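Long-range contacts in alpha-/beta-galactoside alpha-2,3-sialyltransferase (Photobacterium phosphoreum, PDB 2ZWI), which probably transfers sialic acid from a CMP-linked donor to galactosides through an alpha-2,3 bond, and holds cytidine-5'-monophosphate in the present crystal: residues K199-F203 and E306-T311; T21-N25 and F206-Q210; L14-Q19 and Y110-S114; S324-S328 and M355-I360. All coordinates share one frame. Numbering follows the deposited sequence.

The chain folds into two alpha/beta domains, each built on a parallel beta sheet (strands 3-10 to 195-197 and 236-240 to 366-368), consistent with a GT-B glycosyltransferase. Interactions 2 and 3 share helix 14-26, their centres about 17 Å apart; along the chain interaction 2 crosses interactions 3 and 1. Interaction 3 closes before interaction 1 opens, and interaction 1 before interaction 4. Interaction 1 carries the loop after strand 195-197 onto helix 305-310 of the second domain, and Trp200 touches Leu14 of interaction 3. Interaction 4 lies within the second domain; both it and interaction 1 reach the nucleotide. Ser114 N lies 2.9 Å from Ser324 OG, a probable hydrogen bond between interactions 3 and 4 across the cleft.

Interaction 1: K199-F203 and E306-T311; sequences KWDYF and EALIMT. With C5P (cytidine-5'-monophosphate), chain C.
Segment 199-203 is irregular and runs past the end of helix 305-310 (306-310 here); Thr311 is the first residue beyond it. Trp200 CA faces Met310 CA at 5.4 Å, Phe203 CA faces Thr311 CA at 6.6 Å. Lys199 offers its backbone, O lying 3.8 Å from Met310 CE. Trp200 (chi1 m, chi2 100°) extends its indole along the helix: CE3 meets Met310 CE at 3.5 Å and Ile309 CG2 at 3.7 Å, CH2 meets Glu306 CB at 3.6 Å. The contact bridges the two domains of a GT-B-type fold beside the CMP pocket, where C5P O3' donates to Glu306 OE1 (3.1 Å). Trp200 O accepts from water 1 (2.6 Å), which also donates to Met310 O (2.6 Å) and accepts from Phe203 N (2.9 Å). Met310 (t, p, p) makes oblique Met-aromatic contacts, its SD 5.1 Å from the Tyr202 ring centroid and 5.3 Å from that of the Trp200 six-membered ring. Phe203 lays a face under Thr311 CA, a CH-pi contact of 4.2 Å to the centroid.

Interaction 2: T21-N25 and F206-Q210; sequences TQIIN and FNSQQ
A capping box opens helix 208-218, and Gln210, one of its two residues, docks this helix start against helix 14-26 together with Phe206. Asn207 sits at the N-cap with phi/psi of -79/172°; its OD1 accepts from Gln210 N (2.9 Å, 158° at the hydrogen), and in return Asn207 N donates to Gln210 OE1 (2.9 Å, also 158°). Residues 21-25 are helical throughout, with Asn25 N bonded to Thr21 O at 2.9 Å. The register brings Ile24 CA to 6.0 Å from Gln210 CA and Asn25 CA to 7.4 Å from Phe206 CA. Gln210 (chi1 m, chi2 t, chi3 -61°) thus divides its amide: with OE1 engaged in the box, NE2 reaches over to Ile24 O at 3.3 Å, nearly straight at 172°. The same NE2 gives water 3 a hydrogen bond of 2.8 Å, and that water lies 3.1 Å from Asn25 OD1 as a possible donor. Helix 14-26 lies on the first sheet of the GT-B-like fold, Ile23 touching Lys32 and Trp36, and helix 208-218 packs against it, its Phe214 on Thr21 and Ile24. Phe206 (chi1 m, chi2 8°) fills the apolar part: CE2 lies 3.7 Å from Ile24 CG2, while its ring edge points at Thr21 O (CZ to O 3.8 Å) and Asn25 OD1 (CE1 to OD1 3.5 Å). Ile24 CG2 also rests 3.6 Å from Gln210 CB.

Interaction 3: L14-Q19 and Y110-S114; sequences LPTIQQ and YDDGS
In backbone terms, the first turns of helix 14-26, with Gln18 N to Leu14 O at 3.0 Å and Gln19 N to Pro15 O at 2.8 Å, lie over the end of strand 104-110 and the irregular loop that leaves it. Pro15 CA is 5.2 Å from Tyr110 CA, and Leu14 CA 6.1 Å from Asp112 CA. Apolar packing centres on Tyr110 (chi1 m, chi2 82°): Tyr110 CB meets Pro15 CB at 3.7 Å, CD2 meets Gln18 CB at 3.7 Å, and Gln19 CG lies over the ring face, a CH-pi contact of 4.2 Å to the centroid. Carbon also meets carbonyl oxygen: Asp111 O is 3.2 Å from Leu14 CD2 and 3.4 Å from Pro15 CG. Water supplies the polar link, accepting from Leu14 N (3.0 Å) and donating to Asp112 O (2.7 Å). The carboxylates lead away from the helix, Asp111 to Tyr117 and Asp112 to Asn82, and the Gln19 amide bonds to Val9 O and Trp36 NE1. In this Rossmann-like layering, then, no direct hydrogen bond forms between the two segments: carbon packing does the work, and one water serves the first-turn amide of Leu14, which has no carbonyl four residues back in the helix to bond.

Interaction 4: S324-S328 and M355-I360; sequences SVFFS and MIELNI. With C5P (cytidine-5'-monophosphate), chain C.
A short helical turn near 325-328, held by few backbone bonds (Ser328 N to Val325 O 3.2 Å), follows strand 317-321 and faces the end of helix 350-357, both within the second, nucleotide-binding domain of the GT-B-type fold. The second helix closes in a Schellman motif: Asn359 has positive phi (56/33°), with Ile360 N on Met355 O at 3.0 Å and Asn359 N on Ile356 O at 2.9 Å. This turn swings Ile360 back toward the first segment, its CA 6.8 Å from Phe326 CA. The interface is wholly apolar. Phe327 (m) takes Ile360 CD1 over one ring face, a CH-pi contact of 3.9 Å to the centroid, while its CZ is 3.5 Å from Met355 CG and its CE1 3.9 Å from Leu358 CD1; Met355 SD is an oblique Met-aromatic neighbour 4.9 Å from that centroid. Phe326 CB touches Met355 CE and Ile360 CG2, each at 3.6 Å. At the front of the short helix, C5P O1P accepts from Ser324 N at 2.9 Å and from Ser324 OG at 2.6 Å.

Interaction 1: K199-F203 and E306-T311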
# COMPACT_ATOMS: atom_id res chain seq x y z
N LYS A 199 0.92 7.51 -7.76
CA LYS A 199 0.81 8.96 -7.62
C LYS A 199 -0.04 9.35 -6.42
O LYS A 199 -0.96 8.62 -6.03
CB LYS A 199 0.27 9.61 -8.90
CG LYS A 199 1.10 9.31 -10.14
CD LYS A 199 2.58 9.70 -9.99
CE LYS A 199 2.78 11.20 -10.10
NZ LYS A 199 4.19 11.52 -10.44
N TRP A 200 0.26 10.51 -5.84
CA TRP A 200 -0.39 10.97 -4.62
C TRP A 200 -0.88 12.42 -4.71
O TRP A 200 -1.33 13.02 -3.72
CB TRP A 200 0.54 10.76 -3.41
CG TRP A 200 0.89 9.29 -3.15
CD1 TRP A 200 2.04 8.64 -3.51
CD2 TRP A 200 0.07 8.31 -2.48
NE1 TRP A 200 1.99 7.32 -3.10
CE2 TRP A 200 0.79 7.09 -2.47
CE3 TRP A 200 -1.19 8.35 -1.88
CZ2 TRP A 200 0.29 5.92 -1.90
CZ3 TRP A 200 -1.71 7.18 -1.31
CH2 TRP A 200 -0.96 5.98 -1.32
N ASP A 201 -0.82 12.97 -5.92
CA ASP A 201 -1.14 14.39 -6.14
C ASP A 201 -2.45 14.56 -6.91
O ASP A 201 -2.66 15.58 -7.56
CB ASP A 201 0.01 15.07 -6.90
CG ASP A 201 0.30 14.41 -8.25
OD1 ASP A 201 -0.35 13.40 -8.60
OD2 ASP A 201 1.17 14.93 -8.98
N TYR A 202 -3.31 13.55 -6.84
CA TYR A 202 -4.61 13.58 -7.51
C TYR A 202 -5.47 14.77 -7.09
O TYR A 202 -6.18 15.35 -7.92
CB TYR A 202 -5.38 12.27 -7.26
CG TYR A 202 -4.81 11.09 -8.01
CD1 TYR A 202 -3.88 10.24 -7.41
CD2 TYR A 202 -5.21 10.81 -9.32
CE1 TYR A 202 -3.34 9.16 -8.09
CE2 TYR A 202 -4.68 9.73 -10.01
CZ TYR A 202 -3.76 8.90 -9.39
OH TYR A 202 -3.22 7.83 -10.08
N PHE A 203 -5.41 15.15 -5.82
CA PHE A 203 -6.24 16.25 -5.31
C PHE A 203 -5.93 17.60 -5.95
O PHE A 203 -6.76 18.51 -5.91
CB PHE A 203 -6.17 16.33 -3.78
CG PHE A 203 -7.26 15.57 -3.08
CD1 PHE A 203 -7.56 14.25 -3.43
CD2 PHE A 203 -7.99 16.16 -2.04
CE1 PHE A 203 -8.59 13.54 -2.78
CE2 PHE A 203 -9.01 15.45 -1.37
CZ PHE A 203 -9.30 14.14 -1.75
N GLU A 306 -2.17 6.65 4.38
CA GLU A 306 -2.29 7.02 2.96
C GLU A 306 -3.50 7.93 2.66
O GLU A 306 -3.47 8.68 1.68
CB GLU A 306 -2.22 5.81 2.00
CG GLU A 306 -2.72 4.47 2.50
CD GLU A 306 -1.81 3.85 3.54
OE1 GLU A 306 -0.63 3.49 3.25
OE2 GLU A 306 -2.26 3.75 4.67
N ALA A 307 -4.53 7.88 3.50
CA ALA A 307 -5.64 8.85 3.42
C ALA A 307 -5.17 10.28 3.74
O ALA A 307 -5.61 11.24 3.10
CB ALA A 307 -6.80 8.43 4.32
N LEU A 308 -4.27 10.41 4.72
CA LEU A 308 -3.63 11.69 5.02
C LEU A 308 -2.81 12.18 3.84
O LEU A 308 -2.80 13.38 3.53
CB LEU A 308 -2.70 11.59 6.24
CG LEU A 308 -3.27 11.10 7.58
CD1 LEU A 308 -2.21 11.17 8.68
CD2 LEU A 308 -4.49 11.89 7.96
N ILE A 309 -2.09 11.26 3.20
CA ILE A 309 -1.28 11.61 2.05
C ILE A 309 -2.17 12.10 0.90
O ILE A 309 -1.92 13.17 0.33
CB ILE A 309 -0.37 10.44 1.58
CG1 ILE A 309 0.61 10.04 2.69
CG2 ILE A 309 0.39 10.85 0.33
CD1 ILE A 309 1.24 8.66 2.52
N MET A 310 -3.19 11.32 0.57
CA MET A 310 -4.01 11.60 -0.61
C MET A 310 -4.77 12.92 -0.47
O MET A 310 -4.95 13.65 -1.46
CB MET A 310 -4.97 10.43 -0.91
CG MET A 310 -5.57 10.46 -2.32
SD MET A 310 -4.32 10.41 -3.61
CE MET A 310 -4.05 8.65 -3.79
N THR A 311 -5.17 13.25 0.76
CA THR A 311 -5.92 14.47 1.05
C THR A 311 -5.03 15.69 1.31
O THR A 311 -5.52 16.76 1.68
CB THR A 311 -6.96 14.27 2.21
OG1 THR A 311 -6.30 13.91 3.43
CG2 THR A 311 -7.98 13.21 1.85
O3P C5P C . 3.32 -0.75 9.73
P C5P C . 2.66 -1.63 8.74
O1P C5P C . 3.67 -2.00 7.70
O2P C5P C . 1.97 -2.75 9.47
O5' C5P C . 1.55 -0.72 8.03
C5' C5P C . 0.53 -1.26 7.21
C4' C5P C . -0.51 -0.18 6.98
O4' C5P C . -1.05 0.26 8.24
C3' C5P C . 0.11 1.08 6.38
O3' C5P C . 0.17 1.00 4.96
C2' C5P C . -0.85 2.16 6.82
O2' C5P C . -2.07 2.07 6.08
C1' C5P C . -1.23 1.69 8.21
N1 C5P C . -0.52 2.35 9.32
C2 C5P C . -0.95 3.62 9.73
N3 C5P C . -0.36 4.24 10.77
C4 C5P C . 0.66 3.65 11.43
C5 C5P C . 1.11 2.39 11.05
C6 C5P C . 0.50 1.74 9.97
O2 C5P C . -1.87 4.20 9.11
N4 C5P C . 1.22 4.30 12.48
O HOH W 1 -3.68 14.11 -3.73
O HOH W 2 0.21 14.77 -1.28

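Interaction 2: T21-N25 and F206-Q210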
# COMPACT_ATOMS: atom_id res chain seq x y z
N THR A 21 -9.17 6.05 -5.51
CA THR A 21 -8.71 7.27 -6.17
C THR A 21 -8.74 7.17 -7.71
O THR A 21 -9.13 8.13 -8.37
CB THR A 21 -7.32 7.67 -5.65
OG1 THR A 21 -7.35 7.73 -4.22
CG2 THR A 21 -6.92 9.02 -6.18
N GLN A 22 -8.35 6.03 -8.27
CA GLN A 22 -8.42 5.80 -9.72
C GLN A 22 -9.86 5.79 -10.25
O GLN A 22 -10.14 6.36 -11.31
CB GLN A 22 -7.72 4.48 -10.09
CG GLN A 22 -6.25 4.40 -9.65
CD GLN A 22 -5.29 5.09 -10.60
OE1 GLN A 22 -5.34 6.31 -10.79
NE2 GLN A 22 -4.40 4.31 -11.21
N ILE A 23 -10.76 5.14 -9.51
CA ILE A 23 -12.18 5.12 -9.87
C ILE A 23 -12.68 6.56 -9.98
O ILE A 23 -13.28 6.93 -10.99
CB ILE A 23 -13.05 4.35 -8.83
CG1 ILE A 23 -12.85 2.84 -8.95
CG2 ILE A 23 -14.54 4.75 -8.96
CD1 ILE A 23 -13.36 2.02 -7.73
N ILE A 24 -12.37 7.36 -8.97
CA ILE A 24 -12.79 8.77 -8.91
C ILE A 24 -12.15 9.58 -10.05
O ILE A 24 -12.83 10.37 -10.70
CB ILE A 24 -12.47 9.39 -7.53
CG1 ILE A 24 -13.27 8.69 -6.42
CG2 ILE A 24 -12.73 10.89 -7.51
CD1 ILE A 24 -12.62 8.84 -5.02
N ASN A 25 -10.86 9.35 -10.29
CA ASN A 25 -10.14 10.10 -11.31
C ASN A 25 -10.68 9.78 -12.70
O ASN A 25 -10.89 10.69 -13.51
CB ASN A 25 -8.64 9.79 -11.27
CG ASN A 25 -7.84 10.68 -12.20
OD1 ASN A 25 -7.88 11.91 -12.09
ND2 ASN A 25 -7.10 10.07 -13.12
N PHE A 206 -8.41 17.33 -8.92
CA PHE A 206 -9.78 16.96 -8.57
C PHE A 206 -10.66 18.19 -8.33
O PHE A 206 -10.25 19.14 -7.66
CB PHE A 206 -9.79 16.12 -7.28
CG PHE A 206 -9.57 14.63 -7.49
CD1 PHE A 206 -9.22 14.11 -8.74
CD2 PHE A 206 -9.70 13.75 -6.42
CE1 PHE A 206 -9.03 12.75 -8.91
CE2 PHE A 206 -9.48 12.39 -6.58
CZ PHE A 206 -9.15 11.88 -7.83
N ASN A 207 -11.88 18.14 -8.87
CA ASN A 207 -12.90 19.11 -8.50
C ASN A 207 -13.54 18.72 -7.16
O ASN A 207 -13.26 17.64 -6.61
CB ASN A 207 -13.96 19.24 -9.62
CG ASN A 207 -14.70 17.94 -9.90
OD1 ASN A 207 -15.10 17.22 -8.98
ND2 ASN A 207 -14.90 17.65 -11.18
N SER A 208 -14.38 19.60 -6.62
CA SER A 208 -15.00 19.37 -5.31
C SER A 208 -15.73 18.04 -5.19
O SER A 208 -15.57 17.34 -4.19
CB SER A 208 -15.96 20.51 -4.97
OG SER A 208 -15.26 21.55 -4.32
N GLN A 209 -16.52 17.70 -6.21
CA GLN A 209 -17.31 16.47 -6.22
C GLN A 209 -16.43 15.22 -6.11
O GLN A 209 -16.80 14.25 -5.44
CB GLN A 209 -18.17 16.41 -7.49
CG GLN A 209 -19.03 15.15 -7.61
CD GLN A 209 -19.85 15.11 -8.90
OE1 GLN A 209 -20.18 14.03 -9.42
NE2 GLN A 209 -20.19 16.29 -9.43
N GLN A 210 -15.29 15.26 -6.79
CA GLN A 210 -14.31 14.18 -6.75
C GLN A 210 -13.70 14.07 -5.36
O GLN A 210 -13.59 12.98 -4.81
CB GLN A 210 -13.20 14.40 -7.78
CG GLN A 210 -13.63 14.10 -9.20
CD GLN A 210 -12.58 14.51 -10.21
OE1 GLN A 210 -12.23 15.69 -10.31
NE2 GLN A 210 -12.06 13.55 -10.95
O HOH W 3 -10.16 13.77 -12.95

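Interaction 3: L14-Q19 and Y110-S114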
# COMPACT_ATOMS: atom_id res chain seq x y z
N LEU A 14 -3.77 0.05 1.39
CA LEU A 14 -3.09 0.86 0.38
C LEU A 14 -3.68 0.64 -1.01
O LEU A 14 -4.05 1.61 -1.66
CB LEU A 14 -1.56 0.64 0.40
CG LEU A 14 -0.74 1.08 -0.83
CD1 LEU A 14 -0.74 2.58 -1.05
CD2 LEU A 14 0.69 0.56 -0.71
N PRO A 15 -3.77 -0.63 -1.48
CA PRO A 15 -4.43 -0.84 -2.78
C PRO A 15 -5.87 -0.31 -2.83
O PRO A 15 -6.29 0.19 -3.86
CB PRO A 15 -4.39 -2.36 -2.97
CG PRO A 15 -3.20 -2.80 -2.15
CD PRO A 15 -3.25 -1.90 -0.93
N THR A 16 -6.61 -0.41 -1.73
CA THR A 16 -7.98 0.07 -1.70
C THR A 16 -8.00 1.58 -1.93
O THR A 16 -8.75 2.06 -2.78
CB THR A 16 -8.69 -0.27 -0.37
OG1 THR A 16 -8.83 -1.69 -0.25
CG2 THR A 16 -10.05 0.38 -0.30
N ILE A 17 -7.17 2.31 -1.19
CA ILE A 17 -7.13 3.77 -1.26
C ILE A 17 -6.72 4.25 -2.67
O ILE A 17 -7.33 5.18 -3.22
CB ILE A 17 -6.18 4.38 -0.17
CG1 ILE A 17 -6.65 4.01 1.26
CG2 ILE A 17 -5.99 5.88 -0.34
CD1 ILE A 17 -7.97 4.63 1.70
N GLN A 18 -5.70 3.61 -3.24
CA GLN A 18 -5.30 3.87 -4.63
C GLN A 18 -6.39 3.47 -5.64
O GLN A 18 -6.63 4.18 -6.62
CB GLN A 18 -3.97 3.17 -4.94
CG GLN A 18 -2.74 3.90 -4.37
CD GLN A 18 -2.33 5.10 -5.22
OE1 GLN A 18 -1.70 6.04 -4.73
NE2 GLN A 18 -2.68 5.07 -6.49
N GLN A 19 -7.06 2.35 -5.39
CA GLN A 19 -8.16 1.95 -6.27
C GLN A 19 -9.32 2.93 -6.22
O GLN A 19 -9.83 3.33 -7.26
CB GLN A 19 -8.62 0.52 -5.98
CG GLN A 19 -7.65 -0.58 -6.42
CD GLN A 19 -8.05 -1.94 -5.87
OE1 GLN A 19 -9.21 -2.15 -5.51
NE2 GLN A 19 -7.11 -2.86 -5.81
N TYR A 110 -1.65 -3.44 -7.37
CA TYR A 110 -1.18 -2.38 -6.49
C TYR A 110 -0.43 -2.98 -5.31
O TYR A 110 -0.95 -3.87 -4.64
CB TYR A 110 -2.38 -1.59 -5.96
CG TYR A 110 -3.12 -0.82 -7.03
CD1 TYR A 110 -4.06 -1.45 -7.85
CD2 TYR A 110 -2.87 0.53 -7.23
CE1 TYR A 110 -4.74 -0.75 -8.85
CE2 TYR A 110 -3.54 1.25 -8.23
CZ TYR A 110 -4.45 0.60 -9.02
OH TYR A 110 -5.09 1.32 -9.98
N ASP A 111 0.80 -2.51 -5.06
CA ASP A 111 1.61 -3.00 -3.93
C ASP A 111 0.82 -2.95 -2.63
O ASP A 111 0.06 -2.01 -2.42
CB ASP A 111 2.88 -2.15 -3.74
CG ASP A 111 3.92 -2.40 -4.82
OD1 ASP A 111 3.83 -3.40 -5.56
OD2 ASP A 111 4.85 -1.56 -4.90
N ASP A 112 1.04 -3.93 -1.75
CA ASP A 112 0.39 -4.03 -0.43
C ASP A 112 1.03 -3.08 0.59
O ASP A 112 0.34 -2.51 1.44
CB ASP A 112 0.47 -5.50 0.03
CG ASP A 112 -0.09 -5.74 1.42
OD1 ASP A 112 -1.25 -6.18 1.52
OD2 ASP A 112 0.64 -5.54 2.41
N GLY A 113 2.35 -2.93 0.51
CA GLY A 113 3.12 -2.18 1.50
C GLY A 113 4.57 -2.61 1.49
O GLY A 113 5.14 -2.90 0.43
N SER A 114 5.17 -2.69 2.67
CA SER A 114 6.58 -3.02 2.82
C SER A 114 6.96 -4.46 2.42
O SER A 114 8.12 -4.71 2.06
CB SER A 114 7.01 -2.77 4.27
OG SER A 114 6.45 -3.75 5.13
O HOH W 4 -1.96 -1.93 2.74

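Interaction 4: S324-S328 and M355-I360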
# COMPACT_ATOMS: atom_id res chain seq x y z
N SER A 324 5.20 0.23 6.66
CA SER A 324 4.82 0.50 5.28
C SER A 324 4.50 1.97 5.01
O SER A 324 4.65 2.43 3.88
CB SER A 324 3.61 -0.35 4.87
OG SER A 324 3.86 -1.72 5.09
N VAL A 325 4.06 2.69 6.04
CA VAL A 325 3.73 4.13 5.93
C VAL A 325 4.85 4.95 5.27
O VAL A 325 4.58 5.78 4.39
CB VAL A 325 3.41 4.75 7.33
CG1 VAL A 325 3.44 6.29 7.27
CG2 VAL A 325 2.07 4.27 7.83
N PHE A 326 6.09 4.69 5.67
CA PHE A 326 7.24 5.44 5.15
C PHE A 326 7.49 5.22 3.65
O PHE A 326 8.16 6.04 3.03
CB PHE A 326 8.52 5.13 5.93
CG PHE A 326 8.46 5.52 7.39
CD1 PHE A 326 8.76 6.83 7.80
CD2 PHE A 326 8.14 4.58 8.37
CE1 PHE A 326 8.74 7.19 9.16
CE2 PHE A 326 8.12 4.92 9.72
CZ PHE A 326 8.41 6.23 10.13
N PHE A 327 6.96 4.13 3.08
CA PHE A 327 7.10 3.84 1.63
C PHE A 327 6.23 4.71 0.73
O PHE A 327 6.58 4.96 -0.43
CB PHE A 327 6.81 2.37 1.34
CG PHE A 327 7.91 1.43 1.76
CD1 PHE A 327 8.87 1.02 0.84
CD2 PHE A 327 7.98 0.95 3.06
CE1 PHE A 327 9.90 0.15 1.22
CE2 PHE A 327 9.01 0.08 3.45
CZ PHE A 327 9.96 -0.31 2.53
N SER A 328 5.09 5.17 1.25
CA SER A 328 4.19 6.02 0.45
C SER A 328 4.30 7.50 0.81
O SER A 328 3.73 8.36 0.13
CB SER A 328 2.74 5.55 0.58
OG SER A 328 2.30 5.60 1.92
N MET A 355 14.97 0.27 2.76
CA MET A 355 14.58 1.64 3.11
C MET A 355 15.76 2.60 2.96
O MET A 355 15.59 3.74 2.51
CB MET A 355 13.94 1.70 4.50
CG MET A 355 12.56 1.00 4.53
SD MET A 355 11.73 0.91 6.14
CE MET A 355 10.96 2.51 6.21
N ILE A 356 16.96 2.13 3.29
CA ILE A 356 18.17 2.93 3.02
C ILE A 356 18.39 3.12 1.52
O ILE A 356 18.58 4.26 1.06
CB ILE A 356 19.42 2.34 3.72
CG1 ILE A 356 19.35 2.60 5.23
CG2 ILE A 356 20.71 2.92 3.13
CD1 ILE A 356 20.31 1.71 6.06
N GLU A 357 18.33 2.03 0.76
CA GLU A 357 18.54 2.08 -0.70
C GLU A 357 17.58 3.01 -1.44
O GLU A 357 17.97 3.66 -2.42
CB GLU A 357 18.49 0.67 -1.32
CG GLU A 357 19.62 -0.25 -0.88
CD GLU A 357 21.00 0.33 -1.19
OE1 GLU A 357 21.83 0.46 -0.26
OE2 GLU A 357 21.24 0.67 -2.37
N LEU A 358 16.34 3.08 -0.95
CA LEU A 358 15.31 3.95 -1.53
C LEU A 358 15.35 5.39 -1.02
O LEU A 358 14.50 6.21 -1.38
CB LEU A 358 13.93 3.36 -1.26
CG LEU A 358 13.58 2.13 -2.10
CD1 LEU A 358 12.38 1.43 -1.51
CD2 LEU A 358 13.30 2.54 -3.53
N ASN A 359 16.34 5.68 -0.18
CA ASN A 359 16.50 6.99 0.45
C ASN A 359 15.25 7.43 1.22
O ASN A 359 14.93 8.61 1.28
CB ASN A 359 16.92 8.04 -0.59
CG ASN A 359 18.17 7.64 -1.34
OD1 ASN A 359 19.28 7.74 -0.82
ND2 ASN A 359 18.00 7.16 -2.57
N ILE A 360 14.56 6.46 1.80
CA ILE A 360 13.43 6.72 2.69
C ILE A 360 13.97 7.26 4.02
O ILE A 360 13.34 8.08 4.69
CB ILE A 360 12.58 5.43 2.89
CG1 ILE A 360 11.80 5.11 1.60
CG2 ILE A 360 11.62 5.58 4.08
CD1 ILE A 360 11.21 3.71 1.54
O3P C5P C . 3.32 -0.75 9.73
P C5P C . 2.66 -1.63 8.74
O1P C5P C . 3.67 -2.00 7.70
O2P C5P C . 1.97 -2.75 9.47
O5' C5P C . 1.55 -0.72 8.03
C5' C5P C . 0.53 -1.26 7.21
C4' C5P C . -0.51 -0.18 6.98
O4' C5P C . -1.05 0.26 8.24
C3' C5P C . 0.11 1.08 6.38
O3' C5P C . 0.17 1.00 4.96
C2' C5P C . -0.85 2.16 6.82
O2' C5P C . -2.07 2.07 6.08
C1' C5P C . -1.23 1.69 8.21
N1 C5P C . -0.52 2.35 9.32
C2 C5P C . -0.95 3.62 9.73
N3 C5P C . -0.36 4.24 10.77
C4 C5P C . 0.66 3.65 11.43
C5 C5P C . 1.11 2.39 11.05
C6 C5P C . 0.50 1.74 9.97
O2 C5P C . -1.87 4.20 9.11
N4 C5P C . 1.22 4.30 12.48